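Local coordinates for peptide ABC transporter, peptide-binding protein (Enterococcus faecalis, PDB 3O6P), which probably binds peptides outside the cell and delivers them to an ABC transporter for uptake, at residues 61-72 with 203-214. Residues are numbered along the deposited sequence; the frame is centred on the assembly and turned at random.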
loop_
_atom_site.group_PDB
_atom_site.type_symbol
_atom_site.label_atom_id
_atom_site.label_comp_id
_atom_site.label_asym_id
_atom_site.label_seq_id
_atom_site.Cartn_x
_atom_site.Cartn_y
_atom_site.Cartn_z
ATOM N N ASP A 61 -1.806 21.303 -6.973
ATOM C CA ASP A 61 -2.904 21.488 -7.926
ATOM C C ASP A 61 -2.484 22.445 -9.061
ATOM O O ASP A 61 -1.883 23.477 -8.784
ATOM C CB ASP A 61 -4.105 22.025 -7.140
ATOM C CG ASP A 61 -5.312 22.314 -8.004
ATOM O OD1 ASP A 61 -6.359 21.669 -7.780
ATOM O OD2 ASP A 61 -5.231 23.197 -8.884
ATOM N N PRO A 62 -2.778 22.095 -10.337
ATOM C CA PRO A 62 -2.268 22.899 -11.473
ATOM C C PRO A 62 -2.885 24.292 -11.624
ATOM O O PRO A 62 -2.431 25.077 -12.470
ATOM C CB PRO A 62 -2.602 22.038 -12.700
ATOM C CG PRO A 62 -3.752 21.197 -12.274
ATOM C CD PRO A 62 -3.561 20.935 -10.801
ATOM N N SER A 63 -3.901 24.594 -10.816
ATOM C CA SER A 63 -4.565 25.908 -10.859
ATOM C C SER A 63 -4.339 26.759 -9.593
ATOM O O SER A 63 -3.986 27.945 -9.694
ATOM C CB SER A 63 -6.061 25.760 -11.179
ATOM O OG SER A 63 -6.666 24.757 -10.386
ATOM N N GLY A 64 -4.552 26.151 -8.423
ATOM C CA GLY A 64 -4.274 26.776 -7.123
ATOM C C GLY A 64 -3.053 26.174 -6.435
ATOM O O GLY A 64 -2.249 25.485 -7.066
ATOM N N GLY A 65 -2.905 26.422 -5.137
ATOM C CA GLY A 65 -1.714 25.966 -4.411
ATOM C C GLY A 65 -1.928 24.735 -3.544
ATOM O O GLY A 65 -1.240 24.557 -2.527
ATOM N N LYS A 66 -2.857 23.869 -3.939
ATOM C CA LYS A 66 -3.296 22.798 -3.036
ATOM C C LYS A 66 -2.508 21.518 -3.196
ATOM O O LYS A 66 -2.214 21.078 -4.307
ATOM C CB LYS A 66 -4.784 22.532 -3.176
ATOM C CG LYS A 66 -5.646 23.750 -2.855
ATOM C CD LYS A 66 -7.124 23.502 -3.188
ATOM C CE LYS A 66 -7.368 23.351 -4.701
ATOM N NZ LYS A 66 -6.969 24.573 -5.469
ATOM N N ASP A 67 -2.156 20.926 -2.063
ATOM C CA ASP A 67 -1.375 19.714 -2.072
ATOM C C ASP A 67 -2.212 18.521 -2.529
ATOM O O ASP A 67 -3.361 18.380 -2.114
ATOM C CB ASP A 67 -0.833 19.445 -0.674
ATOM C CG ASP A 67 0.070 18.240 -0.634
ATOM O OD1 ASP A 67 1.053 18.182 -1.410
ATOM O OD2 ASP A 67 -0.195 17.349 0.173
ATOM N N PHE A 68 -1.633 17.665 -3.369
ATOM C CA PHE A 68 -2.317 16.442 -3.804
ATOM C C PHE A 68 -2.842 15.624 -2.629
ATOM O O PHE A 68 -3.990 15.180 -2.642
ATOM C CB PHE A 68 -1.386 15.551 -4.634
ATOM C CG PHE A 68 -2.077 14.350 -5.234
ATOM C CD1 PHE A 68 -2.719 14.432 -6.473
ATOM C CD2 PHE A 68 -2.089 13.135 -4.553
ATOM C CE1 PHE A 68 -3.368 13.310 -7.022
ATOM C CE2 PHE A 68 -2.725 12.016 -5.080
ATOM C CZ PHE A 68 -3.366 12.103 -6.326
ATOM N N ALA A 69 -1.985 15.367 -1.641
ATOM C CA ALA A 69 -2.390 14.514 -0.507
ATOM C C ALA A 69 -3.527 15.144 0.298
ATOM O O ALA A 69 -4.450 14.445 0.726
ATOM C CB ALA A 69 -1.196 14.179 0.390
ATOM N N LYS A 70 -3.478 16.462 0.491
ATOM C CA LYS A 70 -4.547 17.146 1.221
ATOM C C LYS A 70 -5.878 17.061 0.465
ATOM O O LYS A 70 -6.931 16.821 1.066
ATOM C CB LYS A 70 -4.184 18.603 1.515
ATOM C CG LYS A 70 -3.040 18.784 2.473
ATOM C CD LYS A 70 -2.645 20.262 2.522
ATOM C CE LYS A 70 -1.685 20.575 3.660
ATOM N NZ LYS A 70 -1.777 22.022 4.059
ATOM N N GLU A 71 -5.822 17.254 -0.850
ATOM C CA GLU A 71 -7.011 17.172 -1.687
ATOM C C GLU A 71 -7.607 15.764 -1.720
ATOM O O GLU A 71 -8.832 15.603 -1.731
ATOM C CB GLU A 71 -6.705 17.647 -3.109
ATOM C CG GLU A 71 -6.688 19.148 -3.261
ATOM C CD GLU A 71 -6.734 19.573 -4.715
ATOM O OE1 GLU A 71 -5.653 19.825 -5.273
ATOM O OE2 GLU A 71 -7.836 19.637 -5.307
ATOM N N ALA A 72 -6.740 14.752 -1.735
ATOM C CA ALA A 72 -7.181 13.373 -1.812
ATOM C C ALA A 72 -7.828 12.957 -0.495
ATOM O O ALA A 72 -8.727 12.123 -0.486
ATOM C CB ALA A 72 -5.998 12.437 -2.165
ATOM N N GLU A 203 -6.465 20.031 -15.684
ATOM C CA GLU A 203 -7.423 19.956 -14.577
ATOM C C GLU A 203 -8.135 18.605 -14.561
ATOM O O GLU A 203 -8.372 18.043 -13.490
ATOM C CB GLU A 203 -8.409 21.118 -14.619
ATOM C CG GLU A 203 -7.746 22.477 -14.452
ATOM C CD GLU A 203 -8.729 23.617 -14.610
ATOM O OE1 GLU A 203 -9.916 23.339 -14.886
ATOM O OE2 GLU A 203 -8.320 24.791 -14.473
ATOM N N LYS A 204 -8.451 18.071 -15.740
ATOM C CA LYS A 204 -9.020 16.731 -15.808
ATOM C C LYS A 204 -7.964 15.712 -15.375
ATOM O O LYS A 204 -8.276 14.762 -14.670
ATOM C CB LYS A 204 -9.556 16.394 -17.208
ATOM C CG LYS A 204 -10.273 15.040 -17.182
ATOM C CD LYS A 204 -10.738 14.519 -18.522
ATOM C CE LYS A 204 -11.228 13.069 -18.345
ATOM N NZ LYS A 204 -10.135 12.048 -18.408
ATOM N N ARG A 205 -6.715 15.913 -15.795
ATOM C CA ARG A 205 -5.641 14.972 -15.421
ATOM C C ARG A 205 -5.463 14.938 -13.891
ATOM O O ARG A 205 -5.276 13.871 -13.270
ATOM C CB ARG A 205 -4.332 15.327 -16.140
ATOM C CG ARG A 205 -3.181 14.420 -15.737
ATOM C CD ARG A 205 -1.935 14.612 -16.613
ATOM N NE ARG A 205 -0.909 13.679 -16.148
ATOM C CZ ARG A 205 0.005 13.971 -15.224
ATOM N NH1 ARG A 205 0.046 15.186 -14.678
ATOM N NH2 ARG A 205 0.893 13.051 -14.851
ATOM N N TRP A 206 -5.512 16.111 -13.283
ATOM C CA TRP A 206 -5.401 16.197 -11.822
ATOM C C TRP A 206 -6.545 15.444 -11.148
ATOM O O TRP A 206 -6.340 14.680 -10.189
ATOM C CB TRP A 206 -5.420 17.674 -11.395
ATOM C CG TRP A 206 -5.238 17.919 -9.910
ATOM C CD1 TRP A 206 -6.215 18.248 -9.005
ATOM C CD2 TRP A 206 -4.002 17.879 -9.169
ATOM N NE1 TRP A 206 -5.663 18.409 -7.757
ATOM C CE2 TRP A 206 -4.311 18.199 -7.827
ATOM C CE3 TRP A 206 -2.664 17.613 -9.513
ATOM C CZ2 TRP A 206 -3.333 18.257 -6.822
ATOM C CZ3 TRP A 206 -1.685 17.689 -8.510
ATOM C CH2 TRP A 206 -2.034 17.988 -7.184
ATOM N N ASP A 207 -7.759 15.663 -11.636
ATOM C CA ASP A 207 -8.906 14.993 -11.051
ATOM C C ASP A 207 -8.844 13.470 -11.268
ATOM O O ASP A 207 -9.238 12.702 -10.393
ATOM C CB ASP A 207 -10.217 15.602 -11.561
ATOM C CG ASP A 207 -10.543 16.951 -10.911
ATOM O OD1 ASP A 207 -9.873 17.361 -9.939
ATOM O OD2 ASP A 207 -11.479 17.625 -11.388
ATOM N N ASP A 208 -8.341 13.038 -12.429
ATOM C CA ASP A 208 -8.131 11.600 -12.682
ATOM C C ASP A 208 -7.129 10.998 -11.680
ATOM O O ASP A 208 -7.350 9.907 -11.120
ATOM C CB ASP A 208 -7.643 11.378 -14.112
ATOM C CG ASP A 208 -8.764 11.470 -15.131
ATOM O OD1 ASP A 208 -9.919 11.115 -14.788
ATOM O OD2 ASP A 208 -8.482 11.849 -16.284
HETATM N N MSE A 209 -6.044 11.720 -11.421
HETATM C CA MSE A 209 -5.044 11.211 -10.485
HETATM C C MSE A 209 -5.589 11.175 -9.061
HETATM O O MSE A 209 -5.352 10.201 -8.332
HETATM C CB MSE A 209 -3.759 12.020 -10.556
HETATM C CG MSE A 209 -3.056 11.856 -11.927
HETATM SE SE MSE A 209 -1.344 12.714 -11.983
HETATM C CE MSE A 209 -1.904 14.552 -11.712
ATOM N N LEU A 210 -6.326 12.221 -8.658
ATOM C CA LEU A 210 -6.991 12.212 -7.334
ATOM C C LEU A 210 -7.944 11.027 -7.187
ATOM O O LEU A 210 -7.966 10.354 -6.146
ATOM C CB LEU A 210 -7.781 13.502 -7.111
ATOM C CG LEU A 210 -6.969 14.746 -6.770
ATOM C CD1 LEU A 210 -7.936 15.930 -6.777
ATOM C CD2 LEU A 210 -6.328 14.594 -5.401
ATOM N N ASN A 211 -8.738 10.782 -8.229
ATOM C CA ASN A 211 -9.634 9.648 -8.224
ATOM C C ASN A 211 -8.917 8.301 -8.155
ATOM O O ASN A 211 -9.403 7.378 -7.471
ATOM C CB ASN A 211 -10.617 9.715 -9.402
ATOM C CG ASN A 211 -11.770 10.657 -9.133
ATOM O OD1 ASN A 211 -12.320 10.665 -8.034
ATOM N ND2 ASN A 211 -12.152 11.453 -10.145
ATOM N N ALA A 212 -7.767 8.204 -8.828
ATOM C CA ALA A 212 -6.930 7.002 -8.736
ATOM C C ALA A 212 -6.462 6.776 -7.302
ATOM O O ALA A 212 -6.635 5.680 -6.738
ATOM C CB ALA A 212 -5.735 7.081 -9.677
ATOM N N GLU A 213 -5.900 7.819 -6.688
ATOM C CA GLU A 213 -5.456 7.703 -5.276
ATOM C C GLU A 213 -6.623 7.270 -4.389
ATOM O O GLU A 213 -6.476 6.371 -3.577
ATOM C CB GLU A 213 -4.890 9.057 -4.792
ATOM C CG GLU A 213 -4.642 9.171 -3.273
ATOM C CD GLU A 213 -3.314 8.590 -2.763
ATOM O OE1 GLU A 213 -2.405 8.266 -3.557
ATOM O OE2 GLU A 213 -3.179 8.487 -1.522
ATOM N N LYS A 214 -7.765 7.932 -4.516
ATOM C CA LYS A 214 -8.918 7.616 -3.647
ATOM C C LYS A 214 -9.424 6.208 -3.920
ATOM O O LYS A 214 -9.970 5.552 -3.024
ATOM C CB LYS A 214 -10.040 8.638 -3.798
ATOM C CG LYS A 214 -9.636 10.031 -3.295
ATOM C CD LYS A 214 -10.785 10.987 -3.159
ATOM C CE LYS A 214 -11.261 11.551 -4.427
ATOM N NZ LYS A 214 -12.310 12.627 -4.103
HETATM O O HOH W 1 -11.360 14.389 -1.794
#
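An Asx-turn loop and the short helix 68-72 that follows it pack on helix 202-218 in this fragment of a family 5 solute-binding protein. Trp206 and Phe68 meet edge-to-face, the edge of Phe68 toward the indole face, with planes at 87° and centroids 5.3 Å apart. The opposite indole face carries two CH-pi contacts. Asp61 CA lies 3.6 Å from the centroid of the six-membered ring, and Pro62 CD covers the five-membered ring. The indole lies between Asp61 and Pro62 of the loop and Phe68 of helix 68-72. The Trp206 side chain extends away from its own backbone N (chi1 -177°), and this brings the ring to the loop. Phe68 is a knob in a hole formed by Trp206, Met209, Leu210 and Glu213. Leu210 CD2 sits over one face of its ring, while Glu213 CB comes to the edge, 3.7 Å from Phe68 CE2. Glu213 OE2 and OE1 accept hydrogen bonds from Leu53 N and Val54 N, respectively. Asp61 OD2 accepts from Ser63 N, Ser63 OG and Gly64 N, and the bond from Ser63 N makes the Asx turn. At the indole rim, in one of two Glu71 conformers, Trp206 NE1 donates to Glu71 OE1 at 2.9 Å, bent to 131° and entering from above the carboxylate plane.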